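Local structure of activating signal cointegrator 1 complex subunit 3 (Homo sapiens, 6YXQ) at residues Leu47-Lys52 / Thr151-Met156; Lys56-Lys61 / Ser143-Asp148; Met103-Lys108 / Ser129-Ala134. The protein unwinds DNA in the 3'-5' direction using ATP, opening alkylated duplexes for repair, acts in rescue of stalled ribosomes, and scaffolds the ASCC complex. All coordinates share one frame; numbering follows the deposited sequence.

In the fold
This N-terminal piece of the helicase, built of helices and loops with no strand, includes the region required for binding ASCC2. From the N terminus, residues 47-52 lead into helix 51-61 and open the outermost loop, which interaction 1 closes at 151-156. Residues 56-61, at the end of that helix, pair with 143-148 in interaction 2, nested inside the first loop. Interaction 3, 103-108 with 129-134, is nested inside both, so none cross. Interactions 1 and 2, with centres about 11 Å apart, tie helix 51-61 and its preceding loop to helix 147-163 and its preceding loop, while interaction 3 ties helix 91-105 to helix 128-142. Leu-153 joins the contacts, touching Phe-57, Phe-145 and His-106.

Interaction 1 of 3, residues Leu47-Lys52 / Thr151-Met156; sequences LGLTWK and TALVQM
No flat group takes part where Leu-49 meets Leu-153 and Met-156, so there are no ring faces or edges to pair across this contact. The ring of Phe-57, on helix 51-61, packs beside Leu-153 and Met-156 and so borders the same apolar patch. Leu-49 precedes Thr-50, the N-cap residue of helix 51-61, in a loop seated against helix 147-163 within the helical N-terminal part of the protein, which includes the region required for ASCC2 binding. With CG anti to the carbonyl carbon (chi1 -55°), the fork of the leucine is carried forward and both methyls reach the helix. CD1 does most of the touching, lying 3.4 Å from CE of Met-156 and 3.8 Å from CD1 of Leu-153. The second branch, CD2, comes over the backbone of the same methionine, 3.9 Å from Met-156 O. Leu-153 and Met-156 lie three residues apart, on neighbouring turns of one helix face, and the bend of Met-156 at its last torsion (chi3 89°) turns CE to Leu-49. An unbranched thioether suits this place because its end can adapt to a branched neighbour. An alanine in place of Leu-49 would take away both methyls, which would probably leave a gap before helix 147-163 and free the end of Met-156 to turn. Since only carbon meets carbon between these side chains, the contact rests on dispersion and on the exclusion of water; shape, not directional bonding, decides the fit.

Interaction 2 of 3, residues Lys56-Lys61 / Ser143-Asp148; sequences KFLNEK and SHFSQD
Phe-145, Leu-58 and Phe-57 carry this contact of the helical bundle, in which the C-terminal end of helix 51-61 packs against the connection between helices 128-142 and 147-163. Phe-145 gives up more surface here than either partner. It stands just before Ser-146, the N-cap residue whose OG accepts the backbone N-H of Asp-149, so the aromatic is placed where the chain turns into helix 147-163. Its CG is anti to the carbonyl carbon (chi1 -77°), and the ring is carried across to helix 51-61, where two consecutive residues receive it. Phe-57, with CG anti to its own backbone nitrogen (chi1 -174°), brings CE1 to 3.8 Å from CE2 of Phe-145. The two rings are not truly stacked: their planes lie within 29° of parallel, but they are slid so far apart, with centroids 5.9 Å from each other, that they scarcely overlap. Their contact is made through CE1 of Phe-57 and CE2 and CZ of Phe-145. One face of the Phe-57 ring is covered in part by its own helix neighbour one turn on, since Lys-61 lays CG 3.6 Å above the plane of the Phe-57 ring, offset toward the rim. The aliphatic stem of a lysine suits such a border position, hydrophobic along its length and charged at its end. Beyond the two segments, Phe-145 also touches Leu-153, and Leu-58 packs on Leu-74 of helix 64-85. A branched leucine suits a place beside Phe-145, because one methyl can fit against a ring edge. Here CD2 of Leu-58 lies in the plane of the Phe-145 ring, 3.5 Å from CZ and equally 3.5 Å from CE1.

Interaction 3 of 3, residues Met103-Lys108 / Ser129-Ala134; sequences MTFHLK and SSATAA
Phe-105 of helix 91-105 packs against the alanine face of helix 128-142, a helix-helix contact within the helical bundle. Its CG is anti to the carbonyl carbon (chi1 -64°), which brings the ring obliquely against helix 128-142. CE2 and CZ of Phe-105 each come to 3.8 Å from Ala-131 O, while CZ lies 4.4 Å from the CB of Ala-131. CD2 of Phe-105 lies 4.4 Å from C of Ala-134. Alanines suit this face because their short side chains let a large ring come up to the helix backbone. On its own side, Thr-104 sets CG2 over the centre of one ring face, 3.9 Å above the plane of Phe-105; Cys-135 and Thr-138 extend the ring's packing along helix 128-142.

From Phe-105 to Lys-108 the chain makes a type I turn, and the side chains of His-106 and Lys-108 fold back on carbonyls of the preceding helical residues. A chi1 of 83° sets CG of His-106 beside both its backbone N and its carbonyl carbon, letting ND1 donate to Met-103 O at 2.9 Å, with the acceptor near the imidazole plane. Lys-108 sends NZ to Thr-104 O, 2.8 Å away and in the carbonyl plane. The implication is a division of labour: polar side chains engage the carbonyls of Met-103 and Thr-104, while van der Waals contact with Ala-131 and the backbone of Ala-134 holds the phenylalanine.

Interaction 1 of 3, residues Leu47-Lys52 / Thr151-Met156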
# COMPACT_ATOMS: atom_id res chain seq x y z
N LEU A 47 -12.55 -12.00 22.06
CA LEU A 47 -13.09 -12.04 20.71
C LEU A 47 -14.48 -11.42 20.80
O LEU A 47 -14.79 -10.77 21.81
CB LEU A 47 -13.10 -13.47 20.15
CG LEU A 47 -13.45 -13.79 18.69
CD1 LEU A 47 -12.37 -14.63 18.04
CD2 LEU A 47 -14.79 -14.52 18.61
N GLY A 48 -15.29 -11.58 19.75
CA GLY A 48 -16.65 -11.07 19.69
C GLY A 48 -17.38 -11.07 21.02
O GLY A 48 -17.78 -10.01 21.50
N LEU A 49 -17.52 -12.23 21.64
CA LEU A 49 -18.26 -12.32 22.89
C LEU A 49 -17.40 -13.00 23.95
O LEU A 49 -16.86 -14.08 23.70
CB LEU A 49 -19.58 -13.07 22.70
CG LEU A 49 -20.50 -12.52 21.62
CD1 LEU A 49 -21.79 -13.30 21.64
CD2 LEU A 49 -20.76 -11.02 21.78
N THR A 50 -17.31 -12.38 25.11
CA THR A 50 -16.56 -12.93 26.23
C THR A 50 -17.37 -14.02 26.93
O THR A 50 -18.56 -14.20 26.68
CB THR A 50 -16.20 -11.83 27.22
OG1 THR A 50 -15.73 -12.42 28.43
CG2 THR A 50 -17.43 -11.01 27.53
N TRP A 51 -16.69 -14.73 27.83
CA TRP A 51 -17.30 -15.86 28.53
C TRP A 51 -18.49 -15.42 29.38
O TRP A 51 -19.53 -16.11 29.41
CB TRP A 51 -16.23 -16.53 29.40
CG TRP A 51 -16.67 -17.78 30.06
CD1 TRP A 51 -16.84 -17.98 31.39
CD2 TRP A 51 -16.98 -19.01 29.42
NE1 TRP A 51 -17.26 -19.27 31.63
CE2 TRP A 51 -17.35 -19.92 30.43
CE3 TRP A 51 -16.99 -19.44 28.08
CZ2 TRP A 51 -17.72 -21.23 30.15
CZ3 TRP A 51 -17.36 -20.73 27.81
CH2 TRP A 51 -17.72 -21.62 28.83
N LYS A 52 -18.36 -14.30 30.09
CA LYS A 52 -19.47 -13.79 30.90
C LYS A 52 -20.66 -13.41 30.03
O LYS A 52 -21.81 -13.71 30.38
CB LYS A 52 -18.99 -12.60 31.73
CG LYS A 52 -17.95 -12.95 32.79
CD LYS A 52 -17.52 -11.72 33.58
CE LYS A 52 -16.59 -12.08 34.74
NZ LYS A 52 -17.26 -12.94 35.77
N THR A 151 -30.32 -17.00 15.88
CA THR A 151 -30.15 -15.73 15.18
C THR A 151 -29.90 -14.59 16.16
O THR A 151 -29.18 -13.64 15.84
CB THR A 151 -31.36 -15.39 14.31
OG1 THR A 151 -32.54 -15.37 15.11
CG2 THR A 151 -31.53 -16.39 13.20
N ALA A 152 -30.50 -14.67 17.35
CA ALA A 152 -30.18 -13.68 18.37
C ALA A 152 -28.70 -13.71 18.73
O ALA A 152 -28.06 -12.66 18.86
CB ALA A 152 -31.04 -13.92 19.61
N LEU A 153 -28.14 -14.91 18.88
CA LEU A 153 -26.72 -15.02 19.16
C LEU A 153 -25.89 -14.47 18.01
O LEU A 153 -24.92 -13.73 18.23
CB LEU A 153 -26.34 -16.47 19.45
CG LEU A 153 -24.85 -16.76 19.69
CD1 LEU A 153 -24.36 -16.04 20.92
CD2 LEU A 153 -24.61 -18.24 19.84
N VAL A 154 -26.25 -14.81 16.78
CA VAL A 154 -25.49 -14.34 15.63
C VAL A 154 -25.54 -12.82 15.55
O VAL A 154 -24.52 -12.16 15.33
CB VAL A 154 -26.01 -14.99 14.33
CG1 VAL A 154 -25.22 -14.46 13.14
CG2 VAL A 154 -25.92 -16.50 14.42
N GLN A 155 -26.74 -12.25 15.73
CA GLN A 155 -26.89 -10.80 15.72
C GLN A 155 -26.07 -10.15 16.82
O GLN A 155 -25.51 -9.07 16.64
CB GLN A 155 -28.36 -10.42 15.88
CG GLN A 155 -29.17 -10.33 14.60
CD GLN A 155 -30.57 -9.80 14.85
OE1 GLN A 155 -30.85 -9.22 15.91
NE2 GLN A 155 -31.47 -10.01 13.89
N MET A 156 -26.00 -10.80 17.99
CA MET A 156 -25.21 -10.26 19.09
C MET A 156 -23.73 -10.25 18.77
O MET A 156 -23.03 -9.28 19.07
CB MET A 156 -25.48 -11.06 20.36
CG MET A 156 -25.34 -10.25 21.61
SD MET A 156 -25.87 -11.19 23.04
CE MET A 156 -24.36 -12.00 23.50

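Interaction 2 of 3, residues Lys56-Lys61 / Ser143-Asp148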
# COMPACT_ATOMS: atom_id res chain seq x y z
N LYS A 56 -24.33 -15.15 30.20
CA LYS A 56 -25.50 -14.27 30.31
C LYS A 56 -26.52 -14.60 29.23
O LYS A 56 -27.71 -14.79 29.52
CB LYS A 56 -25.08 -12.80 30.21
CG LYS A 56 -26.26 -11.84 30.41
CD LYS A 56 -25.82 -10.39 30.51
CE LYS A 56 -25.36 -9.86 29.17
NZ LYS A 56 -25.46 -8.38 29.06
N PHE A 57 -26.07 -14.68 27.97
CA PHE A 57 -26.97 -15.06 26.88
C PHE A 57 -27.64 -16.39 27.16
O PHE A 57 -28.87 -16.51 27.09
CB PHE A 57 -26.20 -15.11 25.56
CG PHE A 57 -27.07 -15.36 24.35
CD1 PHE A 57 -27.48 -16.64 24.02
CD2 PHE A 57 -27.47 -14.31 23.55
CE1 PHE A 57 -28.28 -16.87 22.92
CE2 PHE A 57 -28.27 -14.53 22.44
CZ PHE A 57 -28.68 -15.81 22.13
N LEU A 58 -26.85 -17.41 27.49
CA LEU A 58 -27.40 -18.75 27.70
C LEU A 58 -28.47 -18.75 28.79
O LEU A 58 -29.52 -19.38 28.63
CB LEU A 58 -26.28 -19.73 28.04
CG LEU A 58 -25.27 -20.02 26.94
CD1 LEU A 58 -24.05 -20.73 27.49
CD2 LEU A 58 -25.93 -20.85 25.87
N ASN A 59 -28.22 -18.04 29.90
CA ASN A 59 -29.19 -18.02 30.99
C ASN A 59 -30.41 -17.19 30.64
O ASN A 59 -31.52 -17.46 31.13
CB ASN A 59 -28.53 -17.48 32.26
CG ASN A 59 -27.82 -18.55 33.05
OD1 ASN A 59 -28.45 -19.36 33.73
ND2 ASN A 59 -26.50 -18.57 32.97
N GLU A 60 -30.23 -16.17 29.81
CA GLU A 60 -31.31 -15.28 29.44
C GLU A 60 -32.27 -15.90 28.43
O GLU A 60 -33.43 -15.49 28.38
CB GLU A 60 -30.69 -13.99 28.88
CG GLU A 60 -31.64 -12.87 28.53
CD GLU A 60 -30.92 -11.73 27.85
OE1 GLU A 60 -31.19 -11.46 26.66
OE2 GLU A 60 -30.06 -11.09 28.50
N LYS A 61 -31.83 -16.90 27.67
CA LYS A 61 -32.61 -17.44 26.56
C LYS A 61 -33.16 -18.83 26.81
O LYS A 61 -34.04 -19.27 26.07
CB LYS A 61 -31.76 -17.50 25.28
CG LYS A 61 -31.23 -16.16 24.81
CD LYS A 61 -32.34 -15.15 24.67
CE LYS A 61 -32.17 -14.31 23.42
NZ LYS A 61 -33.44 -14.25 22.65
N SER A 143 -27.72 -27.49 20.58
CA SER A 143 -28.86 -28.36 20.32
C SER A 143 -30.09 -27.97 21.14
O SER A 143 -31.19 -28.45 20.85
CB SER A 143 -28.49 -29.81 20.58
OG SER A 143 -28.46 -30.10 21.97
N HIS A 144 -29.93 -27.11 22.15
CA HIS A 144 -31.05 -26.59 22.92
C HIS A 144 -31.54 -25.24 22.41
O HIS A 144 -32.59 -24.76 22.85
CB HIS A 144 -30.68 -26.48 24.40
CG HIS A 144 -30.34 -27.79 25.04
ND1 HIS A 144 -31.19 -28.43 25.92
CD2 HIS A 144 -29.24 -28.57 24.95
CE1 HIS A 144 -30.64 -29.55 26.33
NE2 HIS A 144 -29.45 -29.67 25.76
N PHE A 145 -30.80 -24.60 21.51
CA PHE A 145 -31.25 -23.32 20.98
C PHE A 145 -32.43 -23.55 20.05
O PHE A 145 -32.47 -24.51 19.29
CB PHE A 145 -30.13 -22.60 20.20
CG PHE A 145 -29.08 -21.94 21.07
CD1 PHE A 145 -28.73 -22.46 22.31
CD2 PHE A 145 -28.41 -20.82 20.61
CE1 PHE A 145 -27.76 -21.86 23.08
CE2 PHE A 145 -27.43 -20.21 21.38
CZ PHE A 145 -27.11 -20.73 22.62
N SER A 146 -33.42 -22.67 20.16
CA SER A 146 -34.31 -22.48 19.03
C SER A 146 -33.62 -21.61 18.00
O SER A 146 -32.62 -20.95 18.28
CB SER A 146 -35.62 -21.85 19.48
OG SER A 146 -35.42 -20.49 19.82
N GLN A 147 -34.18 -21.62 16.79
CA GLN A 147 -33.51 -20.94 15.69
C GLN A 147 -33.62 -19.42 15.80
O GLN A 147 -32.71 -18.70 15.39
CB GLN A 147 -34.04 -21.47 14.35
CG GLN A 147 -32.99 -21.18 13.34
CD GLN A 147 -32.85 -19.72 13.15
OE1 GLN A 147 -33.80 -18.99 12.87
NE2 GLN A 147 -31.69 -19.25 13.47
N ASP A 148 -34.70 -18.94 16.42
CA ASP A 148 -34.76 -17.54 16.83
C ASP A 148 -33.64 -17.21 17.82
O ASP A 148 -32.98 -16.17 17.71
CB ASP A 148 -36.13 -17.23 17.44
CG ASP A 148 -37.19 -16.90 16.38
OD1 ASP A 148 -36.84 -16.78 15.19
OD2 ASP A 148 -38.37 -16.73 16.76

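Interaction 3 of 3, residues Met103-Lys108 / Ser129-Ala134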
# COMPACT_ATOMS: atom_id res chain seq x y z
N MET A 103 -17.13 -19.89 20.67
CA MET A 103 -17.42 -19.12 19.47
C MET A 103 -16.82 -19.77 18.22
O MET A 103 -17.33 -19.57 17.12
CB MET A 103 -16.89 -17.69 19.63
CG MET A 103 -17.59 -16.92 20.73
SD MET A 103 -19.35 -16.79 20.43
CE MET A 103 -19.32 -16.10 18.78
N THR A 104 -15.75 -20.54 18.38
CA THR A 104 -15.19 -21.23 17.24
C THR A 104 -16.13 -22.31 16.71
O THR A 104 -16.22 -22.50 15.50
CB THR A 104 -13.83 -21.83 17.60
OG1 THR A 104 -12.89 -20.76 17.83
CG2 THR A 104 -13.31 -22.72 16.48
N PHE A 105 -16.87 -22.98 17.60
CA PHE A 105 -17.67 -24.13 17.22
C PHE A 105 -19.17 -23.90 17.33
O PHE A 105 -19.94 -24.84 17.12
CB PHE A 105 -17.29 -25.35 18.08
CG PHE A 105 -15.88 -25.82 17.87
CD1 PHE A 105 -15.51 -26.47 16.70
CD2 PHE A 105 -14.93 -25.65 18.86
CE1 PHE A 105 -14.21 -26.91 16.52
CE2 PHE A 105 -13.63 -26.09 18.68
CZ PHE A 105 -13.27 -26.73 17.51
N HIS A 106 -19.61 -22.68 17.64
CA HIS A 106 -21.04 -22.48 17.88
C HIS A 106 -21.87 -22.61 16.61
O HIS A 106 -23.09 -22.82 16.70
CB HIS A 106 -21.30 -21.13 18.57
CG HIS A 106 -21.35 -19.95 17.65
ND1 HIS A 106 -20.23 -19.24 17.28
CD2 HIS A 106 -22.40 -19.34 17.04
CE1 HIS A 106 -20.59 -18.25 16.48
NE2 HIS A 106 -21.90 -18.29 16.32
N LEU A 107 -21.25 -22.52 15.43
CA LEU A 107 -21.93 -22.68 14.15
C LEU A 107 -21.40 -23.86 13.34
O LEU A 107 -21.77 -24.01 12.17
CB LEU A 107 -21.83 -21.40 13.32
CG LEU A 107 -22.62 -20.21 13.83
CD1 LEU A 107 -22.25 -18.95 13.07
CD2 LEU A 107 -24.10 -20.49 13.73
N LYS A 108 -20.54 -24.69 13.93
CA LYS A 108 -19.93 -25.82 13.25
C LYS A 108 -20.08 -27.06 14.11
O LYS A 108 -19.91 -26.99 15.33
CB LYS A 108 -18.45 -25.54 12.95
CG LYS A 108 -18.22 -24.25 12.17
CD LYS A 108 -16.75 -23.92 12.03
CE LYS A 108 -16.49 -22.42 11.98
NZ LYS A 108 -15.34 -22.00 12.84
N SER A 129 -7.52 -33.52 20.75
CA SER A 129 -8.57 -34.16 21.54
C SER A 129 -9.42 -33.13 22.28
O SER A 129 -10.64 -33.28 22.41
CB SER A 129 -7.93 -35.15 22.52
OG SER A 129 -6.89 -34.52 23.25
N SER A 130 -8.79 -32.04 22.74
CA SER A 130 -9.51 -31.01 23.48
C SER A 130 -10.38 -30.17 22.56
O SER A 130 -11.46 -29.71 22.95
CB SER A 130 -8.53 -30.12 24.24
OG SER A 130 -7.83 -30.87 25.22
N ALA A 131 -9.90 -29.93 21.34
CA ALA A 131 -10.75 -29.31 20.33
C ALA A 131 -12.00 -30.15 20.09
O ALA A 131 -13.11 -29.61 20.00
CB ALA A 131 -9.96 -29.12 19.03
N THR A 132 -11.84 -31.48 20.00
CA THR A 132 -13.00 -32.35 19.84
C THR A 132 -13.94 -32.22 21.04
O THR A 132 -15.16 -32.11 20.87
CB THR A 132 -12.58 -33.81 19.67
OG1 THR A 132 -12.15 -34.04 18.33
CG2 THR A 132 -13.76 -34.73 19.97
N ALA A 133 -13.39 -32.24 22.25
CA ALA A 133 -14.22 -32.15 23.45
C ALA A 133 -15.01 -30.85 23.48
O ALA A 133 -16.22 -30.85 23.75
CB ALA A 133 -13.34 -32.27 24.69
N ALA A 134 -14.34 -29.74 23.20
CA ALA A 134 -14.99 -28.43 23.20
C ALA A 134 -16.05 -28.33 22.12
O ALA A 134 -17.12 -27.75 22.34
CB ALA A 134 -13.94 -27.33 23.04